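Local atomic coordinates of sensor protein (Pseudomonas syringae pv. tomato, PDB entry 2R8R), a protein that probably acts as an ATP-dependent histidine kinase in two-component signalling, this piece being its N-terminal KdpD sensor domain from the P-loop NTPase clan. Residues 9-14 with 151-156; 29-34 with 56-61; 189-192 with 196-199. One frame throughout, in Å; residues are numbered along the deposited sequence.

Contact 1: 9-14 with 151-156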
# COMPACT_ATOMS: atom_id res chain seq x y z
N VAL A 9 -3.73 -8.61 -1.17
CA VAL A 9 -3.12 -7.43 -1.75
C VAL A 9 -4.15 -6.72 -2.60
O VAL A 9 -4.73 -7.33 -3.49
CB VAL A 9 -1.92 -7.79 -2.66
CG1 VAL A 9 -1.21 -6.50 -3.29
CG2 VAL A 9 -0.95 -8.71 -1.91
N PHE A 10 -4.39 -5.44 -2.29
CA PHE A 10 -5.16 -4.54 -3.16
C PHE A 10 -4.17 -3.86 -4.08
O PHE A 10 -3.40 -3.02 -3.65
CB PHE A 10 -5.93 -3.53 -2.34
CG PHE A 10 -6.98 -4.16 -1.45
CD1 PHE A 10 -8.34 -4.19 -1.84
CD2 PHE A 10 -6.63 -4.74 -0.22
CE1 PHE A 10 -9.32 -4.77 -0.99
CE2 PHE A 10 -7.61 -5.33 0.63
CZ PHE A 10 -8.94 -5.32 0.26
N LEU A 11 -4.16 -4.30 -5.34
CA LEU A 11 -3.24 -3.83 -6.37
C LEU A 11 -3.84 -2.70 -7.19
O LEU A 11 -5.01 -2.76 -7.57
CB LEU A 11 -2.88 -4.97 -7.32
CG LEU A 11 -2.01 -4.65 -8.56
CD1 LEU A 11 -0.56 -4.26 -8.13
CD2 LEU A 11 -2.03 -5.86 -9.54
N GLY A 12 -3.02 -1.67 -7.48
CA GLY A 12 -3.46 -0.53 -8.27
C GLY A 12 -2.38 -0.09 -9.24
O GLY A 12 -1.21 -0.43 -9.05
N ALA A 13 -2.77 0.70 -10.26
CA ALA A 13 -1.85 1.26 -11.28
C ALA A 13 -1.02 2.47 -10.78
O ALA A 13 0.07 2.73 -11.27
CB ALA A 13 -2.64 1.67 -12.52
N ALA A 14 -1.56 3.19 -9.79
CA ALA A 14 -1.01 4.47 -9.38
C ALA A 14 -1.67 4.92 -8.10
O ALA A 14 -2.73 4.39 -7.72
CB ALA A 14 -1.24 5.59 -10.52
N TRP A 151 7.70 -12.40 -6.17
CA TRP A 151 7.22 -13.58 -5.43
C TRP A 151 6.42 -13.24 -4.18
O TRP A 151 5.55 -14.00 -3.80
CB TRP A 151 8.38 -14.55 -5.10
CG TRP A 151 9.32 -14.02 -4.08
CD1 TRP A 151 10.53 -13.46 -4.31
CD2 TRP A 151 9.12 -14.00 -2.65
NE1 TRP A 151 11.11 -13.10 -3.12
CE2 TRP A 151 10.27 -13.41 -2.08
CE3 TRP A 151 8.10 -14.45 -1.79
CZ2 TRP A 151 10.43 -13.25 -0.70
CZ3 TRP A 151 8.25 -14.29 -0.42
CH2 TRP A 151 9.40 -13.70 0.11
N VAL A 152 6.66 -12.09 -3.56
CA VAL A 152 5.88 -11.65 -2.39
C VAL A 152 4.41 -11.47 -2.78
O VAL A 152 3.47 -11.92 -2.06
CB VAL A 152 6.43 -10.36 -1.73
CG1 VAL A 152 5.46 -9.84 -0.67
CG2 VAL A 152 7.75 -10.61 -1.06
N LEU A 153 4.21 -10.87 -3.94
CA LEU A 153 2.86 -10.69 -4.47
C LEU A 153 2.26 -11.98 -5.06
O LEU A 153 1.08 -12.25 -4.88
CB LEU A 153 2.84 -9.54 -5.48
CG LEU A 153 1.50 -9.20 -6.10
CD1 LEU A 153 1.45 -7.76 -6.46
CD2 LEU A 153 1.29 -10.06 -7.34
N GLN A 154 3.09 -12.77 -5.76
CA GLN A 154 2.66 -14.04 -6.39
C GLN A 154 2.17 -15.07 -5.38
O GLN A 154 1.25 -15.83 -5.64
CB GLN A 154 3.79 -14.66 -7.22
CG GLN A 154 4.09 -13.85 -8.48
CD GLN A 154 5.43 -14.18 -9.16
OE1 GLN A 154 6.16 -15.09 -8.73
NE2 GLN A 154 5.74 -13.45 -10.24
N GLU A 155 2.79 -15.08 -4.22
CA GLU A 155 2.42 -16.01 -3.19
C GLU A 155 1.35 -15.48 -2.24
O GLU A 155 1.02 -16.15 -1.27
CB GLU A 155 3.67 -16.45 -2.44
CG GLU A 155 4.64 -17.14 -3.39
CD GLU A 155 5.84 -17.70 -2.71
OE1 GLU A 155 5.94 -17.58 -1.47
OE2 GLU A 155 6.68 -18.28 -3.42
N ALA A 156 0.78 -14.31 -2.55
CA ALA A 156 -0.34 -13.76 -1.79
C ALA A 156 -1.53 -14.70 -1.92
O ALA A 156 -1.78 -15.24 -2.98
CB ALA A 156 -0.70 -12.37 -2.28
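V9 and L11 of strand 7-12 meet L153 and A156, at the end of helix 150-154, and show how a helix covers one face of the parallel sheet in an alpha/beta domain of the P-loop NTPase clan. Alternation along the strand sorts the side chains: V9 and L11 turn toward the helix end, whereas F10 packs on A22, M23 and A26 of helix 19-32.

No hydrogen bond joins the two segments; the strand's backbone pairs within the sheet. V9 and L11 bond to strand 158-161, and F10 to strand 119-125, which makes 7-12 an inner strand. At the helix end L153 O accepts A156 N at 3.1 Å and also Q211 NE2.

The apolar contacts form two groups. L153, its CG anti to the backbone N (chi1 -179°), reaches across so that CD1 serves both strand residues, at 4.3 Å from V9 CG1 and 4.4 Å from L11 CD1; L159 touches all three side chains. The other branch of V9, anti to its own carbonyl carbon, makes the closer approach: V9 CG2 lies 3.7 Å from A156 CB.

Contact 2: 29-34 with 56-61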
# COMPACT_ATOMS: atom_id res chain seq x y z
N ALA A 29 -16.21 -4.75 6.64
CA ALA A 29 -17.02 -5.96 6.49
C ALA A 29 -16.54 -6.99 7.48
O ALA A 29 -17.33 -7.57 8.19
CB ALA A 29 -17.03 -6.51 5.03
N GLN A 30 -15.24 -7.21 7.56
CA GLN A 30 -14.69 -8.13 8.55
C GLN A 30 -15.03 -7.74 10.00
O GLN A 30 -15.37 -8.60 10.81
CB GLN A 30 -13.18 -8.25 8.39
CG GLN A 30 -12.70 -8.84 7.06
CD GLN A 30 -13.29 -10.22 6.73
OE1 GLN A 30 -14.00 -10.36 5.74
NE2 GLN A 30 -12.97 -11.23 7.53
N LEU A 31 -14.94 -6.45 10.32
CA LEU A 31 -15.23 -5.97 11.68
C LEU A 31 -16.68 -6.33 12.04
O LEU A 31 -16.96 -6.85 13.12
CB LEU A 31 -14.98 -4.47 11.81
CG LEU A 31 -15.05 -3.84 13.22
CD1 LEU A 31 -13.86 -4.29 14.14
CD2 LEU A 31 -15.12 -2.33 13.17
N ARG A 32 -17.59 -6.08 11.10
CA ARG A 32 -19.00 -6.39 11.28
C ARG A 32 -19.27 -7.86 11.52
O ARG A 32 -20.21 -8.20 12.23
CB ARG A 32 -19.79 -5.94 10.06
CG ARG A 32 -20.01 -4.47 10.01
CD ARG A 32 -21.03 -4.13 8.95
NE ARG A 32 -20.64 -4.50 7.57
CZ ARG A 32 -20.00 -3.71 6.70
NH1 ARG A 32 -19.62 -2.47 7.01
NH2 ARG A 32 -19.75 -4.17 5.48
N GLN A 33 -18.49 -8.73 10.92
CA GLN A 33 -18.65 -10.15 11.14
C GLN A 33 -17.91 -10.66 12.41
O GLN A 33 -17.75 -11.87 12.60
CB GLN A 33 -18.14 -10.89 9.90
CG GLN A 33 -18.89 -10.54 8.61
CD GLN A 33 -18.09 -10.95 7.37
OE1 GLN A 33 -17.32 -11.91 7.44
NE2 GLN A 33 -18.23 -10.21 6.26
N GLY A 34 -17.43 -9.74 13.25
CA GLY A 34 -16.80 -10.07 14.53
C GLY A 34 -15.30 -10.27 14.53
O GLY A 34 -14.75 -10.66 15.55
N GLY A 56 -13.34 4.42 12.48
CA GLY A 56 -14.18 3.33 12.97
C GLY A 56 -13.49 1.99 13.25
O GLY A 56 -14.15 1.01 13.59
N LEU A 57 -12.17 1.93 13.07
CA LEU A 57 -11.41 0.72 13.22
C LEU A 57 -10.41 0.88 14.36
O LEU A 57 -9.87 1.97 14.56
CB LEU A 57 -10.63 0.41 11.92
CG LEU A 57 -11.44 0.07 10.67
CD1 LEU A 57 -10.57 0.15 9.41
CD2 LEU A 57 -12.11 -1.29 10.80
N PRO A 58 -10.16 -0.21 15.12
CA PRO A 58 -9.08 -0.13 16.09
C PRO A 58 -7.76 0.20 15.39
O PRO A 58 -7.51 -0.25 14.25
CB PRO A 58 -9.05 -1.53 16.69
CG PRO A 58 -10.45 -2.05 16.46
CD PRO A 58 -10.80 -1.54 15.13
N GLN A 59 -6.91 0.97 16.09
CA GLN A 59 -5.67 1.47 15.51
C GLN A 59 -4.50 1.25 16.45
O GLN A 59 -4.62 1.51 17.66
CB GLN A 59 -5.82 2.93 15.20
CG GLN A 59 -6.80 3.21 14.05
CD GLN A 59 -7.19 4.66 14.01
OE1 GLN A 59 -6.34 5.52 14.11
NE2 GLN A 59 -8.46 4.93 13.87
N GLN A 60 -3.38 0.77 15.90
CA GLN A 60 -2.17 0.57 16.70
C GLN A 60 -1.25 1.77 16.57
O GLN A 60 -0.77 2.04 15.49
CB GLN A 60 -1.47 -0.69 16.22
CG GLN A 60 -0.23 -1.08 17.01
CD GLN A 60 -0.56 -1.61 18.39
OE1 GLN A 60 -1.31 -2.58 18.54
NE2 GLN A 60 0.02 -0.96 19.43
N PRO A 61 -1.01 2.53 17.65
CA PRO A 61 -0.12 3.68 17.47
C PRO A 61 1.19 3.37 16.71
O PRO A 61 1.84 2.36 16.93
CB PRO A 61 0.15 4.15 18.90
CG PRO A 61 -1.10 3.82 19.61
CD PRO A 61 -1.53 2.47 19.02
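L31, in the last turn of helix 19-32, and L57, in the loop that follows helix 48-54, are the nearest residues of the two backbones, yet their CA atoms stay 7.9 Å apart, so side chains must bridge the gap. Most of the bridging falls to L31. Its CG is anti to the backbone N (chi1 -172°), which carries the forked end out from the helix to the loop, and the two methyl groups then divide the work. L31 CD2 lies 3.5 Å from G56 O, a van der Waals approach to a carbonyl oxygen, and 4.0 Å from L57 CD2. L31 CD1 touches the proline ring instead, at 4.2 Å from P58 CD. The leucines lie alongside each other, running opposite ways, and meet through these methyl groups; L57 continues inward to touch L24 and H28 of helix 19-32 and L89 of strand 87-90.

The helix that offers L31 ends here in a Schellman motif. G34, with its positive phi of 91°, is the C-prime residue: G34 N bonds to L31 O at 2.9 Å, and the amide of the next residue returns to Q30 O.

On the other side, the loop runs beside strand 37-39, the outermost strand of the parallel sheet at this end, where P58 and Q60 both form backbone hydrogen bonds with A39. Q59 turns its amide back along the loop, and its NE2 makes a weak hydrogen bond of 3.4 Å to L57 O and another weak one to L54 O.

Contact 3: 189-192 with 196-199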
# COMPACT_ATOMS: atom_id res chain seq x y z
N ASP A 189 4.49 15.66 -12.17
CA ASP A 189 4.13 16.06 -13.53
C ASP A 189 4.65 15.08 -14.57
O ASP A 189 3.96 14.80 -15.54
CB ASP A 189 4.56 17.51 -13.84
CG ASP A 189 3.74 18.55 -13.04
OD1 ASP A 189 2.98 18.15 -12.11
OD2 ASP A 189 3.85 19.76 -13.33
N ALA A 190 5.84 14.53 -14.34
CA ALA A 190 6.47 13.56 -15.27
C ALA A 190 5.75 12.21 -15.23
O ALA A 190 5.71 11.48 -16.21
CB ALA A 190 8.00 13.42 -14.99
N PHE A 191 5.14 11.90 -14.11
CA PHE A 191 4.51 10.60 -13.90
C PHE A 191 3.07 10.53 -14.37
O PHE A 191 2.66 9.61 -15.09
CB PHE A 191 4.55 10.32 -12.41
CG PHE A 191 4.16 8.91 -12.05
CD1 PHE A 191 5.11 7.90 -12.04
CD2 PHE A 191 2.83 8.61 -11.72
CE1 PHE A 191 4.75 6.60 -11.74
CE2 PHE A 191 2.46 7.32 -11.39
CZ PHE A 191 3.43 6.31 -11.40
N PHE A 192 2.28 11.48 -13.89
CA PHE A 192 0.85 11.53 -14.13
C PHE A 192 0.57 12.21 -15.43
O PHE A 192 0.28 13.41 -15.47
CB PHE A 192 0.12 12.27 -13.00
CG PHE A 192 0.04 11.50 -11.75
CD1 PHE A 192 -1.04 10.70 -11.48
CD2 PHE A 192 1.08 11.54 -10.83
CE1 PHE A 192 -1.12 9.96 -10.30
CE2 PHE A 192 1.00 10.79 -9.65
CZ PHE A 192 -0.11 9.99 -9.42
N ASN A 196 1.33 7.66 -19.63
CA ASN A 196 1.97 6.86 -18.58
C ASN A 196 0.97 6.07 -17.72
O ASN A 196 1.19 4.89 -17.43
CB ASN A 196 2.82 7.76 -17.67
CG ASN A 196 4.08 8.28 -18.35
OD1 ASN A 196 4.47 7.79 -19.41
ND2 ASN A 196 4.71 9.29 -17.74
N LEU A 197 -0.13 6.71 -17.35
CA LEU A 197 -1.15 6.07 -16.52
C LEU A 197 -1.88 4.95 -17.27
O LEU A 197 -2.28 3.97 -16.68
CB LEU A 197 -2.12 7.13 -15.95
CG LEU A 197 -1.53 8.13 -14.94
CD1 LEU A 197 -2.50 9.32 -14.66
CD2 LEU A 197 -1.08 7.43 -13.62
N THR A 198 -2.04 5.10 -18.58
CA THR A 198 -2.60 4.05 -19.43
C THR A 198 -1.68 2.84 -19.45
O THR A 198 -2.13 1.69 -19.32
CB THR A 198 -2.79 4.57 -20.88
OG1 THR A 198 -3.82 5.56 -20.88
CG2 THR A 198 -3.15 3.45 -21.85
N ALA A 199 -0.38 3.11 -19.59
CA ALA A 199 0.65 2.09 -19.59
C ALA A 199 0.66 1.33 -18.26
O ALA A 199 0.69 0.13 -18.23
CB ALA A 199 2.05 2.74 -19.88
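L197, N196 and F191 bury the most surface where helix 185-191 gives way, after a short turn, to helix 194-209; the example shows two consecutive helices packed together at their junction by a leucine, an asparagine and two phenylalanines. L197 supplies the apolar half. Its forked end reaches F191, the last residue of the first helix, and F192, just beyond it: L197 CD1 lies 3.8 Å from F192 CD1, and L197 CD2 lies 3.9 Å from that same ring atom. L197 CD2 also approaches F191 CE2 at 4.2 Å, the two side chains being roughly perpendicular. F191 in turn lays its CD2 over one face of the F192 ring, offset toward the rim, so the aromatic groups pack on each other as well as on the leucine.

N196 provides the polar half. With CG beside its backbone N (chi1 -71°), the side chain reaches F191 O at the end of the first helix. N196 CB lies 3.2 Å from F191 O, and N196 ND2 gives a weak hydrogen bond of 3.4 Å to that oxygen, with an angle of 150° at the hydrogen. The backbone N of N196 is held by T193 OG1 in the turn.

Around this corner, N196 and F191 rest on T140 of helix 133-140, while L197 packs against P166, L169 and L170 and F192 against L173, all on helix 166-174.

From the N terminus, strand 7-12 runs inside the parallel sheet, next to edge strand 158-161, and passes through a probable P-loop into helix 19-32. The end of that helix takes part in contact 2, which closes a short loop by meeting the chain again after helix 48-54, at the margin of the sheet. Contact 1 closes much later, when helix 150-154 returns to strand 7-12, so contact 2 is nested within it. Contact 3 follows in series and joins the last two helices. The centres of contacts 2 and 3 are about 35 Å apart, on opposite sides of the chain's centre, but contacts 1 and 3 touch: A14 CB lies 3.6 Å from L197 CD2.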